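Local coordinates for protein glucosidase (Croceicoccus marinus, PDB 5Z3K) that probably hydrolyses O-glycosidic bonds, acting as a beta-glucosidase of glycoside hydrolase family 39, at residues Trp228-Arg234 with Tyr264-Ile270; Pro236-Arg240 with Ala286-Met291. All coordinates share one frame; numbering follows the deposited sequence.

Contact 1 (Trp228-Arg234 with Tyr264-Ile270); sequences WYGDNSR and YWSMTGI
Asp231 and the backbone of Gly269 and Ile270 make the polar centre of this contact. With CG beside its own backbone N (chi1 -68°), the Asp231 carboxylate reaches across to two successive amides. Asp231 OD1 takes Gly269 N on its syn lone pair at 2.7 Å, while Asp231 OD2 is met on the syn side by Ile270 N at 3.2 Å, well out of the carboxylate plane. Two bonds to one carboxylate should hold the loop at Gly269 and Ile270 and fix the rotation of the acid. Next to it the Tyr229 ring lies flat against Gly269, whose CA stands 3.5 Å from the ring centroid and 15° off the normal, a CH-pi contact that a residue without a side chain permits. Ser266 CB meets the same ring at its edge, in plane. Tyr229 and Tyr264 run side by side in the same direction, and Tyr229 OH comes 3.0 Å from Tyr264 CD2; the Tyr264 hydroxyl itself is bonded to Asp156. Bent at its second and third torsions, Arg234 turns back to give NH1 to Asp231 O at 3.1 Å. Thr268 CG2 sits over one guanidinium face, and the selenomethionine Met267 crosses the arginine chain at about a right angle, its CE 3.6 Å from Arg234 NE. Toward the strands, Trp228 N bonds to Tyr264 O and Gly230 N to Ser266 O. The arrangement is that of adjacent parallel strands leaving a (beta/alpha)8 barrel at their C-terminal ends, the side on which enzymes of this fold carry their active site.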
loop_
_atom_site.group_PDB
_atom_site.type_symbol
_atom_site.label_atom_id
_atom_site.label_comp_id
_atom_site.label_asym_id
_atom_site.label_seq_id
_atom_site.Cartn_x
_atom_site.Cartn_y
_atom_site.Cartn_z
ATOM N N TRP A 228 2.789 -3.737 8.457
ATOM C CA TRP A 228 4.100 -3.467 9.034
ATOM C C TRP A 228 4.401 -1.973 8.968
ATOM O O TRP A 228 4.110 -1.320 7.966
ATOM C CB TRP A 228 5.221 -4.243 8.337
ATOM C CG TRP A 228 6.421 -4.220 9.210
ATOM C CD1 TRP A 228 7.543 -3.459 9.061
ATOM C CD2 TRP A 228 6.579 -4.944 10.433
ATOM N NE1 TRP A 228 8.410 -3.691 10.113
ATOM C CE2 TRP A 228 7.832 -4.590 10.971
ATOM C CE3 TRP A 228 5.779 -5.860 11.124
ATOM C CZ2 TRP A 228 8.305 -5.125 12.168
ATOM C CZ3 TRP A 228 6.251 -6.389 12.308
ATOM C CH2 TRP A 228 7.506 -6.027 12.813
ATOM N N TYR A 229 4.993 -1.445 10.040
ATOM C CA TYR A 229 5.428 -0.060 10.103
ATOM C C TYR A 229 6.898 -0.003 10.492
ATOM O O TYR A 229 7.398 -0.876 11.205
ATOM C CB TYR A 229 4.626 0.749 11.128
ATOM C CG TYR A 229 3.137 0.768 10.914
ATOM C CD1 TYR A 229 2.572 1.479 9.861
ATOM C CD2 TYR A 229 2.290 0.087 11.782
ATOM C CE1 TYR A 229 1.194 1.510 9.673
ATOM C CE2 TYR A 229 0.920 0.108 11.603
ATOM C CZ TYR A 229 0.378 0.819 10.550
ATOM O OH TYR A 229 -0.990 0.832 10.385
ATOM N N GLY A 230 7.579 1.056 10.057
ATOM C CA GLY A 230 8.995 1.208 10.358
ATOM C C GLY A 230 9.322 2.004 11.611
ATOM O O GLY A 230 10.434 2.524 11.726
ATOM N N ASP A 231 8.376 2.121 12.556
ATOM C CA ASP A 231 8.565 3.047 13.676
ATOM C C ASP A 231 9.835 2.747 14.454
ATOM O O ASP A 231 10.565 3.664 14.836
ATOM C CB ASP A 231 7.375 2.996 14.632
ATOM C CG ASP A 231 6.123 3.541 14.022
ATOM O OD1 ASP A 231 5.455 2.766 13.322
ATOM O OD2 ASP A 231 5.808 4.730 14.240
ATOM N N ASN A 232 10.098 1.476 14.730
ATOM C CA ASN A 232 11.190 1.111 15.619
ATOM C C ASN A 232 12.444 0.669 14.872
ATOM O O ASN A 232 13.389 0.183 15.505
ATOM C CB ASN A 232 10.727 0.020 16.588
ATOM C CG ASN A 232 11.700 -0.191 17.734
ATOM O OD1 ASN A 232 12.169 -1.306 17.961
ATOM N ND2 ASN A 232 12.039 0.888 18.434
ATOM N N SER A 233 12.483 0.836 13.547
ATOM C CA SER A 233 13.663 0.472 12.761
ATOM C C SER A 233 14.087 1.593 11.816
ATOM O O SER A 233 15.279 1.761 11.518
ATOM C CB SER A 233 13.395 -0.806 11.950
ATOM O OG SER A 233 12.691 -0.511 10.747
ATOM N N ARG A 234 13.108 2.367 11.344
ATOM C CA ARG A 234 13.286 3.302 10.228
ATOM C C ARG A 234 14.040 2.660 9.067
ATOM O O ARG A 234 14.784 3.343 8.363
ATOM C CB ARG A 234 14.001 4.592 10.657
ATOM C CG ARG A 234 13.419 5.298 11.864
ATOM C CD ARG A 234 11.933 5.482 11.774
ATOM N NE ARG A 234 11.585 6.886 11.931
ATOM C CZ ARG A 234 10.861 7.375 12.929
ATOM N NH1 ARG A 234 10.385 6.574 13.868
ATOM N NH2 ARG A 234 10.601 8.666 12.972
ATOM N N TYR A 264 -1.160 -2.508 5.200
ATOM C CA TYR A 264 -0.649 -1.225 5.675
ATOM C C TYR A 264 0.859 -1.284 5.590
ATOM O O TYR A 264 1.460 -2.246 6.081
ATOM C CB TYR A 264 -0.960 -0.918 7.144
ATOM C CG TYR A 264 -2.383 -0.774 7.628
ATOM C CD1 TYR A 264 -3.189 -1.888 7.819
ATOM C CD2 TYR A 264 -2.871 0.464 8.019
ATOM C CE1 TYR A 264 -4.478 -1.763 8.326
ATOM C CE2 TYR A 264 -4.166 0.607 8.526
ATOM C CZ TYR A 264 -4.960 -0.517 8.686
ATOM O OH TYR A 264 -6.248 -0.388 9.196
ATOM N N TRP A 265 1.464 -0.245 5.044
ATOM C CA TRP A 265 2.903 -0.076 5.182
ATOM C C TRP A 265 3.210 1.410 5.146
ATOM O O TRP A 265 2.606 2.163 4.371
ATOM C CB TRP A 265 3.679 -0.839 4.107
ATOM C CG TRP A 265 3.709 -0.239 2.727
ATOM C CD1 TRP A 265 2.880 -0.537 1.691
ATOM C CD2 TRP A 265 4.664 0.706 2.216
ATOM N NE1 TRP A 265 3.233 0.177 0.575
ATOM C CE2 TRP A 265 4.327 0.948 0.867
ATOM C CE3 TRP A 265 5.767 1.368 2.765
ATOM C CZ2 TRP A 265 5.050 1.827 0.060
ATOM C CZ3 TRP A 265 6.482 2.251 1.955
ATOM C CH2 TRP A 265 6.119 2.465 0.620
ATOM N N SER A 266 4.158 1.816 5.985
ATOM C CA SER A 266 4.475 3.214 6.205
ATOM C C SER A 266 5.767 3.263 7.000
ATOM O O SER A 266 6.117 2.305 7.688
ATOM C CB SER A 266 3.346 3.922 6.973
ATOM O OG SER A 266 3.614 5.298 7.067
HETATM N N MSE A 267 6.467 4.388 6.916
HETATM C CA MSE A 267 7.611 4.526 7.812
HETATM C C MSE A 267 7.141 4.542 9.256
HETATM O O MSE A 267 7.820 4.009 10.119
HETATM C CB MSE A 267 8.438 5.779 7.545
HETATM C CG MSE A 267 9.680 5.796 8.431
HETATM SE SE MSE A 267 10.980 7.150 7.926
HETATM C CE MSE A 267 10.305 8.578 9.011
ATOM N N THR A 268 5.990 5.160 9.527
ATOM C CA THR A 268 5.478 5.246 10.889
ATOM C C THR A 268 3.993 4.912 10.918
ATOM O O THR A 268 3.247 5.266 10.000
ATOM C CB THR A 268 5.703 6.645 11.505
ATOM O OG1 THR A 268 4.819 7.596 10.907
ATOM C CG2 THR A 268 7.145 7.117 11.317
ATOM N N GLY A 269 3.577 4.218 11.969
ATOM C CA GLY A 269 2.171 3.923 12.167
ATOM C C GLY A 269 1.697 4.260 13.565
ATOM O O GLY A 269 0.550 3.978 13.924
ATOM N N ILE A 270 2.579 4.847 14.364
ATOM C CA ILE A 270 2.252 5.268 15.722
ATOM C C ILE A 270 1.747 6.706 15.656
ATOM O O ILE A 270 2.463 7.573 15.139
ATOM C CB ILE A 270 3.463 5.151 16.653
ATOM C CG1 ILE A 270 3.696 3.686 17.021
ATOM C CG2 ILE A 270 3.249 5.990 17.912
ATOM C CD1 ILE A 270 4.952 3.467 17.802
#

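Contact 2 (Pro236-Arg240 with Ala286-Met291); sequences PMDFR and AAAIYM
In the helical layer around the barrel, the start of helix 238-252 and the loop before it pack against the last turns of helix 277-291. Tyr290 is the centre of the contact. The selenomethionine Met237, with CG opposite its backbone N (chi1 -169°) and the chain bent twice beyond, brings CE squarely over the tyrosine ring, 3.6 Å from the centroid. Met237 SE lies obliquely, 4.7 Å from the Tyr290 ring centroid, a Met-aromatic contact. Pro236 runs alongside the tyrosine and touches the ring edge, Pro236 CG to Tyr290 CE2 4.0 Å, while its CB and CG also rest on Ala287 and Ala286. Arg240 grips Tyr290 O side-on: Arg240 NE is 3.2 Å from that oxygen and stands above the carbonyl plane, whereas NH2, at 3.0 Å, lies in the plane on a lone pair. Met237 SE lies over the rim of one guanidinium face, while Tyr290 O is met at the edge; together they fix how the group is turned. On the Trp265 side, Phe239 CE2 packs on Ala287 CB at 3.7 Å and its ring meets Met291 CE. A water bridges Pro236 O and Ala287 O. Since Tyr290 OH bonds to Asp353 and Gly356, just before strand 357-363, the contact combines the neighbour-to-neighbour helix packing of a (beta/alpha)8 barrel with a junction to the beta domain.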
loop_
_atom_site.group_PDB
_atom_site.type_symbol
_atom_site.label_atom_id
_atom_site.label_comp_id
_atom_site.label_asym_id
_atom_site.label_seq_id
_atom_site.Cartn_x
_atom_site.Cartn_y
_atom_site.Cartn_z
ATOM N N PRO A 236 13.912 0.758 5.509
ATOM C CA PRO A 236 12.992 0.437 4.400
ATOM C C PRO A 236 13.073 -1.010 3.953
ATOM O O PRO A 236 12.199 -1.458 3.195
ATOM C CB PRO A 236 13.431 1.403 3.282
ATOM C CG PRO A 236 14.877 1.695 3.592
ATOM C CD PRO A 236 14.963 1.708 5.106
HETATM N N MSE A 237 14.085 -1.754 4.398
HETATM C CA MSE A 237 14.198 -3.171 4.094
HETATM C C MSE A 237 13.142 -4.018 4.825
HETATM O O MSE A 237 12.855 -5.131 4.394
HETATM C CB MSE A 237 15.616 -3.667 4.435
HETATM C CG MSE A 237 15.958 -5.082 3.932
HETATM SE SE MSE A 237 15.782 -5.315 1.978
HETATM C CE MSE A 237 17.309 -4.242 1.374
ATOM N N ASP A 238 12.544 -3.478 5.897
ATOM C CA ASP A 238 11.699 -4.293 6.779
ATOM C C ASP A 238 10.614 -5.048 6.020
ATOM O O ASP A 238 10.305 -6.202 6.341
ATOM C CB ASP A 238 11.026 -3.422 7.838
ATOM C CG ASP A 238 11.894 -3.171 9.037
ATOM O OD1 ASP A 238 13.112 -3.485 8.984
ATOM O OD2 ASP A 238 11.352 -2.609 10.021
ATOM N N PHE A 239 10.000 -4.406 5.028
ATOM C CA PHE A 239 8.839 -5.029 4.398
ATOM C C PHE A 239 9.222 -6.301 3.658
ATOM O O PHE A 239 8.479 -7.291 3.694
ATOM C CB PHE A 239 8.158 -3.993 3.516
ATOM C CG PHE A 239 7.930 -2.726 4.255
ATOM C CD1 PHE A 239 6.946 -2.656 5.237
ATOM C CD2 PHE A 239 8.756 -1.642 4.057
ATOM C CE1 PHE A 239 6.766 -1.507 5.971
ATOM C CE2 PHE A 239 8.585 -0.486 4.786
ATOM C CZ PHE A 239 7.598 -0.411 5.740
ATOM N N ARG A 240 10.398 -6.318 3.034
ATOM C CA ARG A 240 10.890 -7.556 2.428
ATOM C C ARG A 240 11.168 -8.602 3.497
ATOM O O ARG A 240 10.773 -9.769 3.358
ATOM C CB ARG A 240 12.162 -7.294 1.617
ATOM C CG ARG A 240 12.752 -8.576 1.046
ATOM C CD ARG A 240 14.167 -8.368 0.530
ATOM N NE ARG A 240 14.214 -7.428 -0.589
ATOM C CZ ARG A 240 15.347 -7.059 -1.189
ATOM N NH1 ARG A 240 16.511 -7.558 -0.769
ATOM N NH2 ARG A 240 15.322 -6.201 -2.199
ATOM N N ALA A 286 12.593 4.221 -1.076
ATOM C CA ALA A 286 13.482 3.070 -0.916
ATOM C C ALA A 286 12.700 1.814 -0.543
ATOM O O ALA A 286 13.019 0.715 -1.012
ATOM C CB ALA A 286 14.558 3.355 0.138
ATOM N N ALA A 287 11.666 1.950 0.291
ATOM C CA ALA A 287 10.884 0.778 0.685
ATOM C C ALA A 287 10.176 0.155 -0.512
ATOM O O ALA A 287 10.155 -1.072 -0.672
ATOM C CB ALA A 287 9.863 1.157 1.769
ATOM N N ALA A 288 9.554 0.995 -1.351
ATOM C CA ALA A 288 8.943 0.498 -2.577
ATOM C C ALA A 288 9.959 -0.230 -3.455
ATOM O O ALA A 288 9.665 -1.297 -3.999
ATOM C CB ALA A 288 8.308 1.659 -3.343
ATOM N N ILE A 289 11.162 0.334 -3.612
ATOM C CA ILE A 289 12.167 -0.316 -4.450
ATOM C C ILE A 289 12.555 -1.664 -3.859
ATOM O O ILE A 289 12.617 -2.676 -4.570
ATOM C CB ILE A 289 13.391 0.597 -4.639
ATOM C CG1 ILE A 289 12.969 1.819 -5.467
ATOM C CG2 ILE A 289 14.527 -0.170 -5.334
ATOM C CD1 ILE A 289 14.007 2.950 -5.559
ATOM N N TYR A 290 12.818 -1.702 -2.551
ATOM C CA TYR A 290 13.259 -2.958 -1.953
ATOM C C TYR A 290 12.154 -4.009 -1.976
ATOM O O TYR A 290 12.448 -5.195 -2.151
ATOM C CB TYR A 290 13.751 -2.735 -0.517
ATOM C CG TYR A 290 15.081 -2.013 -0.450
ATOM C CD1 TYR A 290 16.097 -2.302 -1.352
ATOM C CD2 TYR A 290 15.307 -1.020 0.502
ATOM C CE1 TYR A 290 17.312 -1.625 -1.307
ATOM C CE2 TYR A 290 16.520 -0.331 0.552
ATOM C CZ TYR A 290 17.517 -0.650 -0.351
ATOM O OH TYR A 290 18.715 0.024 -0.303
HETATM N N MSE A 291 10.889 -3.616 -1.827
HETATM C CA MSE A 291 9.844 -4.633 -1.757
HETATM C C MSE A 291 9.445 -5.112 -3.150
HETATM O O MSE A 291 8.717 -6.086 -3.280
HETATM C CB MSE A 291 8.616 -4.111 -0.996
HETATM C CG MSE A 291 7.764 -3.143 -1.790
HETATM SE SE MSE A 291 6.113 -2.748 -0.831
HETATM C CE MSE A 291 6.814 -1.647 0.615
HETATM O O HOH W 1 10.991 -3.324 1.582
#

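How the contacts relate
The chain runs through 228-234 and 236-240, then along helix 238-252 to 264-270, and through helix 277-291 to 286-291. Contact 1 closes the loop of the beta-alpha-beta unit formed by strands 223-229 and 259-266 with helix 238-252; contact 2 opens inside that loop and closes beyond it, so the two cross. They also meet directly. Asp238 OD2 lies 2.6 Å from Ser233 OG and 3.1 Å from Trp228 NE1, both probable hydrogen bonds, and Trp265 CZ3 packs on Ala287 CB. Strand ends, the loop that leads from strand 223-229 into helix 238-252 and two outer helices are thereby joined into one sector of the barrel.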